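Local coordinates for malate dehydrogenase (Aeropyrum pernix, PDB 2D4A), which catalyses the reversible NAD- or NADP-dependent oxidation of malate to oxaloacetate, working as a homotetramer, at residues 17-23 against 230-234; 163-167 against 179-185; 170-175 against 290-295. One frame throughout, in Å; residues are numbered along the deposited sequence.

How the contacts relate
Contact 1 ties helix 9-21 of the nucleotide-binding region to helix 223-237 of the C-terminal region, while contacts 2 and 3 both lie wholly within the latter. Along the chain, 17-23 comes first, then 163-167, 170-175, 179-185, 230-234 and finally 290-295, so contact 3 interleaves with both of the others, and its loop 170-175 is threaded between the two segments of contact 2. Centres of contacts 2 and 3 are about 20 Å apart; those of contacts 1 and 3 are about 29 Å apart, on opposite sides of the chain's centre. Contacts 1 and 2 face different neighbouring subunits, whereas contact 3 carries the probable catalytic histidine.

Contact 1 (17-23 against 230-234); sequences MLMMRGY and VLTVE
The ring of Tyr23 overlaps the side chains of Val230, Val233 and Glu234 along one side of helix 223-237. Tyr23 CE2 lies 4.0 Å from Val230 CG1, the methyl near the ring plane; Tyr23 CD2 touches Val233 CG1. At the far end of the ring, OH donates a hydrogen bond to Glu234 OE1; the modelled 2.5 Å between Tyr23 OH and Glu234 OE1 is very short, and its exact length means little at this resolution. Glu234 gets there by stretching out, CG anti to the backbone N, with its carboxylate turned nearly perpendicular to the ring. Arg21 closes the group from the same segment as the tyrosine: its CB lies over one face of the Tyr23 ring, and its chain, bent at chi2 (-79°), brings NH1 to Tyr23 OH in a hydrogen bond, 2.8 Å from Arg21 NH1, the hydroxyl 20° out of the guanidinium plane. The hydroxyl bridges arginine and glutamate; their direct ion pair is long, and the oxygen lies well out of the guanidinium plane, with no N-H pointing at it. Helix 9-21, after which Gly22 takes a positive phi, is the first helix of the Rossmann fold, following the glycine-rich turn that probably binds NADP(+). Its short segment runs at 42° to that of helix 223-237. Further back, Met17 CB sits 3.7 Å from Val230 CG2, and Leu18 CD2 approaches Val233 CG2, with Ile2 of strand 2-5 touching both Leu18 and Val233. Glu234 OE2 forms a salt bridge with Arg242, and Leu50 of the second subunit packs on Arg21 and Val230.

Contact 2 (163-167 against 179-185); sequences SVNAI and VPRLSSV
Ser183 turns its OG anti to its own carbonyl carbon (chi1 -65°), which sets the hydroxyl in front of the backbone N-H of Ile167, and Ile167 in turn carries its CG2 branch anti to its backbone N, over Val179. The bond from Ile167 N to Ser183 OG is 3.2 Å long and nearly straight, 177° at the hydrogen. That same hydroxyl donates onward to Val179 O, arriving from above the carbonyl plane, while Leu182 N reaches this oxygen from the opposite face. The serine hydroxyl thus links the Ile167 N-H to Val179 O across the turn that contains the 3-10 segment 180-181. Beyond it, Val179 N gives a bond of 2.8 Å to Ile167 O, and Ile167 CG2 packs 3.9 Å from Val179 CB; the other branch, CG1, lies against Leu182 O. Regular pairing holds at the other end. Asn165 and Ser184 form an antiparallel hydrogen-bonded pair, 3.0 Å from Asn165 N to Ser184 O. The return bond, from Ser184 N to Asn165 O, is 3.2 Å. Val164 and Val185 are the next, non-hydrogen-bonded pair; Val185 CA also makes a CA-H...O contact with Ser163 O. A water donates to Asn165 OD1 at 2.7 Å and also bonds Ser184 OG. These two residues also pack on Ser184 and Asn165 of the third subunit, while Val164 and Val185, on the other face, rest on helix 142-157. The pairing belongs to the small antiparallel sheet of the lactate/malate dehydrogenase C-terminal domain, here lying at a subunit interface of the tetramer.

Contact 3 (170-175 against 290-295); sequences GMHGQK and EAVQAV
The carboxamide of Gln174 meets helix 282-300 at the margin of the contact: the atom modelled as NE2 lies 4.2 Å from Ala294 CB, a loose contact, beside the side chain of Arg85. The other flat group of the loop, the imidazole of His172, is carried to the side turned away from the helix, where Ser141 and Val119 touch it. Met171, just before the histidine, makes most of the side-chain contact with the helix. Its CG sits between the backbone N and the carbonyl carbon (chi1 47°), which puts that carbon by Ala291. Met171 CB comes 3.5 Å from Val295 CG2, the two side chains running antiparallel as they pass. Met171 CG rests 3.9 Å from Ala291 CB and also touches the carbonyl oxygen of Ala291, while SD approaches Ala294 CB. The loop backbone comes down on Ala291, whose CB is 3.4 Å from Gly170 CA and 3.7 Å from Lys175 O. Gly170 has backbone angles that suit glycine, and Lys175 CB adds a contact 3.9 Å from Ala291 CA before the rest of the lysine turns off. The seam is mainly apolar, Met171 and Gly170 meeting Ala291, Ala294 and Val295. His172 has its N bonded to Asp120 OD1 and its ND1 weakly to Asn117 OD1. It is probably the proton acceptor, as in related enzymes; helix 282-300 packs against the other side of this loop of the LDH/MDH active site.

Contact 1 (17-23 against 230-234)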
# COMPACT_ATOMS: atom_id res chain seq x y z
N MET B 17 -5.21 7.43 9.31
CA MET B 17 -5.35 6.79 8.01
C MET B 17 -4.59 7.52 6.90
O MET B 17 -4.05 6.88 6.00
CB MET B 17 -6.85 6.64 7.68
CG MET B 17 -7.57 5.69 8.63
SD MET B 17 -9.32 5.47 8.23
CE MET B 17 -10.01 5.07 9.83
N LEU B 18 -4.51 8.85 6.99
CA LEU B 18 -3.79 9.65 6.00
C LEU B 18 -2.28 9.45 6.13
O LEU B 18 -1.57 9.46 5.14
CB LEU B 18 -4.11 11.14 6.17
CG LEU B 18 -5.38 11.61 5.45
CD1 LEU B 18 -5.71 13.05 5.78
CD2 LEU B 18 -5.17 11.41 3.96
N MET B 19 -1.81 9.27 7.35
CA MET B 19 -0.39 9.03 7.59
C MET B 19 -0.03 7.67 6.96
O MET B 19 1.05 7.51 6.38
CB MET B 19 -0.11 9.05 9.10
CG MET B 19 1.29 8.61 9.53
SD MET B 19 1.54 6.81 9.52
CE MET B 19 0.77 6.39 11.08
N MET B 20 -0.93 6.70 7.06
CA MET B 20 -0.72 5.38 6.48
C MET B 20 -0.44 5.51 4.99
O MET B 20 0.59 5.06 4.51
CB MET B 20 -1.97 4.50 6.67
CG MET B 20 -2.35 4.16 8.11
SD MET B 20 -1.23 2.99 8.89
CE MET B 20 -1.33 1.59 7.76
N ARG B 21 -1.36 6.14 4.26
CA ARG B 21 -1.23 6.33 2.82
C ARG B 21 -0.14 7.31 2.35
O ARG B 21 0.16 7.37 1.17
CB ARG B 21 -2.57 6.80 2.25
CG ARG B 21 -3.71 5.79 2.36
CD ARG B 21 -3.60 4.75 1.27
NE ARG B 21 -4.54 3.64 1.42
CZ ARG B 21 -5.83 3.68 1.10
NH1 ARG B 21 -6.36 4.79 0.61
NH2 ARG B 21 -6.58 2.60 1.27
N GLY B 22 0.44 8.08 3.27
CA GLY B 22 1.47 9.03 2.90
C GLY B 22 1.21 9.86 1.66
O GLY B 22 2.11 10.08 0.86
N TYR B 23 -0.01 10.35 1.47
CA TYR B 23 -0.28 11.12 0.26
C TYR B 23 0.37 12.49 0.25
O TYR B 23 0.57 13.07 -0.81
CB TYR B 23 -1.77 11.32 0.06
CG TYR B 23 -2.60 10.08 -0.14
CD1 TYR B 23 -2.37 9.21 -1.20
CD2 TYR B 23 -3.70 9.83 0.68
CE1 TYR B 23 -3.23 8.15 -1.45
CE2 TYR B 23 -4.56 8.78 0.45
CZ TYR B 23 -4.33 7.94 -0.62
OH TYR B 23 -5.22 6.93 -0.88
N VAL B 230 -10.31 9.79 3.19
CA VAL B 230 -9.13 9.22 2.52
C VAL B 230 -9.39 9.13 1.01
O VAL B 230 -8.55 9.53 0.19
CB VAL B 230 -8.79 7.81 3.11
CG1 VAL B 230 -7.64 7.16 2.35
CG2 VAL B 230 -8.43 7.95 4.57
N LEU B 231 -10.55 8.60 0.64
CA LEU B 231 -10.93 8.46 -0.76
C LEU B 231 -10.98 9.82 -1.44
O LEU B 231 -10.36 10.04 -2.49
CB LEU B 231 -12.30 7.78 -0.88
CG LEU B 231 -12.38 6.30 -0.56
CD1 LEU B 231 -13.76 5.79 -0.94
CD2 LEU B 231 -11.31 5.53 -1.32
N THR B 232 -11.72 10.74 -0.82
CA THR B 232 -11.85 12.09 -1.33
C THR B 232 -10.47 12.69 -1.61
O THR B 232 -10.24 13.26 -2.67
CB THR B 232 -12.58 12.96 -0.31
OG1 THR B 232 -13.87 12.39 -0.04
CG2 THR B 232 -12.75 14.38 -0.84
N VAL B 233 -9.56 12.55 -0.65
CA VAL B 233 -8.22 13.10 -0.83
C VAL B 233 -7.48 12.46 -2.00
O VAL B 233 -6.83 13.15 -2.80
CB VAL B 233 -7.35 12.94 0.44
CG1 VAL B 233 -5.92 13.40 0.15
CG2 VAL B 233 -7.94 13.76 1.57
N GLU B 234 -7.59 11.15 -2.10
CA GLU B 234 -6.91 10.45 -3.19
C GLU B 234 -7.50 10.86 -4.54
O GLU B 234 -6.77 10.99 -5.52
CB GLU B 234 -7.05 8.95 -2.99
CG GLU B 234 -6.42 8.12 -4.08
CD GLU B 234 -6.74 6.66 -3.91
OE1 GLU B 234 -6.13 6.03 -3.02
OE2 GLU B 234 -7.62 6.16 -4.64

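Contact 2 (163-167 against 179-185)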
# COMPACT_ATOMS: atom_id res chain seq x y z
N SER B 163 -18.19 -6.31 -4.34
CA SER B 163 -18.96 -6.70 -5.50
C SER B 163 -20.34 -6.10 -5.53
O SER B 163 -21.18 -6.48 -6.35
CB SER B 163 -19.05 -8.22 -5.58
OG SER B 163 -17.81 -8.76 -6.00
N VAL B 164 -20.58 -5.16 -4.63
CA VAL B 164 -21.88 -4.53 -4.57
C VAL B 164 -21.79 -3.09 -5.01
O VAL B 164 -20.92 -2.35 -4.57
CB VAL B 164 -22.44 -4.57 -3.16
CG1 VAL B 164 -23.81 -3.91 -3.14
CG2 VAL B 164 -22.51 -6.01 -2.69
N ASN B 165 -22.71 -2.69 -5.89
CA ASN B 165 -22.75 -1.34 -6.41
C ASN B 165 -24.06 -0.72 -5.90
O ASN B 165 -25.13 -1.02 -6.42
CB ASN B 165 -22.73 -1.42 -7.94
CG ASN B 165 -22.87 -0.08 -8.61
OD1 ASN B 165 -23.50 0.03 -9.67
ND2 ASN B 165 -22.27 0.96 -8.02
N ALA B 166 -23.98 0.12 -4.87
CA ALA B 166 -25.19 0.73 -4.31
C ALA B 166 -25.35 2.22 -4.60
O ALA B 166 -24.48 3.02 -4.28
CB ALA B 166 -25.24 0.51 -2.80
N ILE B 167 -26.47 2.58 -5.21
CA ILE B 167 -26.73 3.97 -5.55
C ILE B 167 -27.67 4.62 -4.51
O ILE B 167 -28.73 4.09 -4.20
CB ILE B 167 -27.34 4.06 -6.99
CG1 ILE B 167 -26.28 3.66 -8.02
CG2 ILE B 167 -27.88 5.45 -7.27
CD1 ILE B 167 -25.03 4.53 -8.00
N VAL B 179 -31.49 3.62 -4.66
CA VAL B 179 -32.18 3.45 -5.93
C VAL B 179 -31.97 2.02 -6.41
O VAL B 179 -31.20 1.77 -7.34
CB VAL B 179 -31.66 4.47 -6.96
CG1 VAL B 179 -32.50 4.44 -8.22
CG2 VAL B 179 -31.68 5.86 -6.35
N PRO B 180 -32.66 1.05 -5.78
CA PRO B 180 -32.55 -0.38 -6.12
C PRO B 180 -32.65 -0.67 -7.62
O PRO B 180 -32.02 -1.59 -8.14
CB PRO B 180 -33.69 -1.01 -5.33
CG PRO B 180 -33.78 -0.14 -4.13
CD PRO B 180 -33.67 1.24 -4.72
N ARG B 181 -33.46 0.12 -8.32
CA ARG B 181 -33.63 -0.04 -9.75
C ARG B 181 -32.29 0.15 -10.44
O ARG B 181 -32.01 -0.45 -11.48
CB ARG B 181 -34.62 1.00 -10.26
CG ARG B 181 -34.96 0.92 -11.74
CD ARG B 181 -36.05 1.91 -12.06
NE ARG B 181 -35.55 3.28 -12.05
CZ ARG B 181 -34.92 3.84 -13.08
NH1 ARG B 181 -34.73 3.14 -14.20
NH2 ARG B 181 -34.47 5.08 -12.99
N LEU B 182 -31.43 0.96 -9.84
CA LEU B 182 -30.14 1.22 -10.45
C LEU B 182 -28.97 0.60 -9.70
O LEU B 182 -27.82 0.98 -9.93
CB LEU B 182 -29.93 2.72 -10.59
CG LEU B 182 -30.94 3.53 -11.41
CD1 LEU B 182 -30.60 5.00 -11.25
CD2 LEU B 182 -30.89 3.13 -12.88
N SER B 183 -29.26 -0.34 -8.82
CA SER B 183 -28.21 -0.99 -8.03
C SER B 183 -28.01 -2.43 -8.48
O SER B 183 -28.81 -2.96 -9.24
CB SER B 183 -28.57 -0.97 -6.54
OG SER B 183 -28.61 0.36 -6.06
N SER B 184 -26.93 -3.06 -8.04
CA SER B 184 -26.69 -4.43 -8.44
C SER B 184 -25.58 -5.09 -7.63
O SER B 184 -24.94 -4.46 -6.79
CB SER B 184 -26.37 -4.49 -9.93
OG SER B 184 -25.28 -3.66 -10.24
N VAL B 185 -25.37 -6.38 -7.91
CA VAL B 185 -24.36 -7.20 -7.25
C VAL B 185 -23.72 -8.12 -8.28
O VAL B 185 -24.39 -9.00 -8.83
CB VAL B 185 -25.01 -8.06 -6.14
CG1 VAL B 185 -23.96 -8.93 -5.45
CG2 VAL B 185 -25.72 -7.17 -5.14
O HOH W 1 -25.13 -1.25 -11.44

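Contact 3 (170-175 against 290-295)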
# COMPACT_ATOMS: atom_id res chain seq x y z
N GLY B 170 -30.40 12.00 -2.04
CA GLY B 170 -31.17 12.71 -1.05
C GLY B 170 -30.38 13.63 -0.16
O GLY B 170 -29.94 14.70 -0.58
N MET B 171 -30.23 13.22 1.09
CA MET B 171 -29.49 13.98 2.07
C MET B 171 -28.99 12.99 3.10
O MET B 171 -29.42 11.84 3.11
CB MET B 171 -30.37 15.07 2.69
CG MET B 171 -31.77 14.65 3.13
SD MET B 171 -31.85 14.22 4.88
CE MET B 171 -31.71 12.52 4.75
N HIS B 172 -28.08 13.43 3.96
CA HIS B 172 -27.50 12.55 4.97
C HIS B 172 -28.32 12.45 6.25
O HIS B 172 -27.97 13.05 7.27
CB HIS B 172 -26.09 13.03 5.30
CG HIS B 172 -25.19 11.94 5.79
ND1 HIS B 172 -24.36 12.10 6.88
CD2 HIS B 172 -25.00 10.68 5.35
CE1 HIS B 172 -23.69 10.98 7.09
NE2 HIS B 172 -24.06 10.10 6.17
N GLY B 173 -29.39 11.67 6.20
CA GLY B 173 -30.23 11.50 7.37
C GLY B 173 -31.44 10.65 7.07
O GLY B 173 -31.42 9.84 6.15
N GLN B 174 -32.49 10.85 7.85
CA GLN B 174 -33.75 10.12 7.71
C GLN B 174 -34.25 9.96 6.26
O GLN B 174 -34.66 8.88 5.86
CB GLN B 174 -34.83 10.79 8.57
CG GLN B 174 -34.69 12.32 8.67
CD GLN B 174 -35.99 13.05 9.06
OE1 GLN B 174 -36.61 12.76 10.09
NE2 GLN B 174 -36.40 14.01 8.22
N LYS B 175 -34.21 11.04 5.47
CA LYS B 175 -34.69 10.96 4.10
C LYS B 175 -33.68 10.55 3.01
O LYS B 175 -33.85 10.87 1.83
CB LYS B 175 -35.37 12.28 3.71
CG LYS B 175 -36.83 12.38 4.18
CD LYS B 175 -36.95 12.16 5.69
CE LYS B 175 -38.41 12.19 6.15
NZ LYS B 175 -38.52 12.09 7.64
N GLU B 290 -38.63 15.02 -1.38
CA GLU B 290 -38.83 14.97 0.05
C GLU B 290 -37.50 15.19 0.77
O GLU B 290 -37.45 15.85 1.80
CB GLU B 290 -39.47 13.64 0.45
CG GLU B 290 -40.98 13.65 0.27
CD GLU B 290 -41.61 12.28 0.38
OE1 GLU B 290 -41.13 11.47 1.19
OE2 GLU B 290 -42.60 12.03 -0.34
N ALA B 291 -36.43 14.64 0.20
CA ALA B 291 -35.11 14.81 0.79
C ALA B 291 -34.75 16.29 0.80
O ALA B 291 -34.18 16.78 1.77
CB ALA B 291 -34.08 14.03 -0.01
N VAL B 292 -35.07 16.99 -0.28
CA VAL B 292 -34.77 18.42 -0.38
C VAL B 292 -35.53 19.24 0.65
O VAL B 292 -35.07 20.29 1.06
CB VAL B 292 -35.13 18.98 -1.78
CG1 VAL B 292 -34.83 20.47 -1.83
CG2 VAL B 292 -34.37 18.24 -2.86
N GLN B 293 -36.71 18.75 1.03
CA GLN B 293 -37.54 19.45 2.02
C GLN B 293 -37.00 19.30 3.42
O GLN B 293 -37.20 20.17 4.27
CB GLN B 293 -38.98 18.93 1.96
CG GLN B 293 -39.82 19.65 0.93
CD GLN B 293 -39.94 21.13 1.25
OE1 GLN B 293 -40.21 21.94 0.36
NE2 GLN B 293 -39.76 21.49 2.52
N ALA B 294 -36.32 18.19 3.67
CA ALA B 294 -35.75 17.92 4.98
C ALA B 294 -34.59 18.88 5.22
O ALA B 294 -34.44 19.42 6.31
CB ALA B 294 -35.29 16.48 5.06
N VAL B 295 -33.78 19.09 4.19
CA VAL B 295 -32.64 19.99 4.31
C VAL B 295 -33.14 21.43 4.42
O VAL B 295 -32.61 22.22 5.19
CB VAL B 295 -31.68 19.85 3.09
CG1 VAL B 295 -30.45 20.74 3.27
CG2 VAL B 295 -31.25 18.40 2.94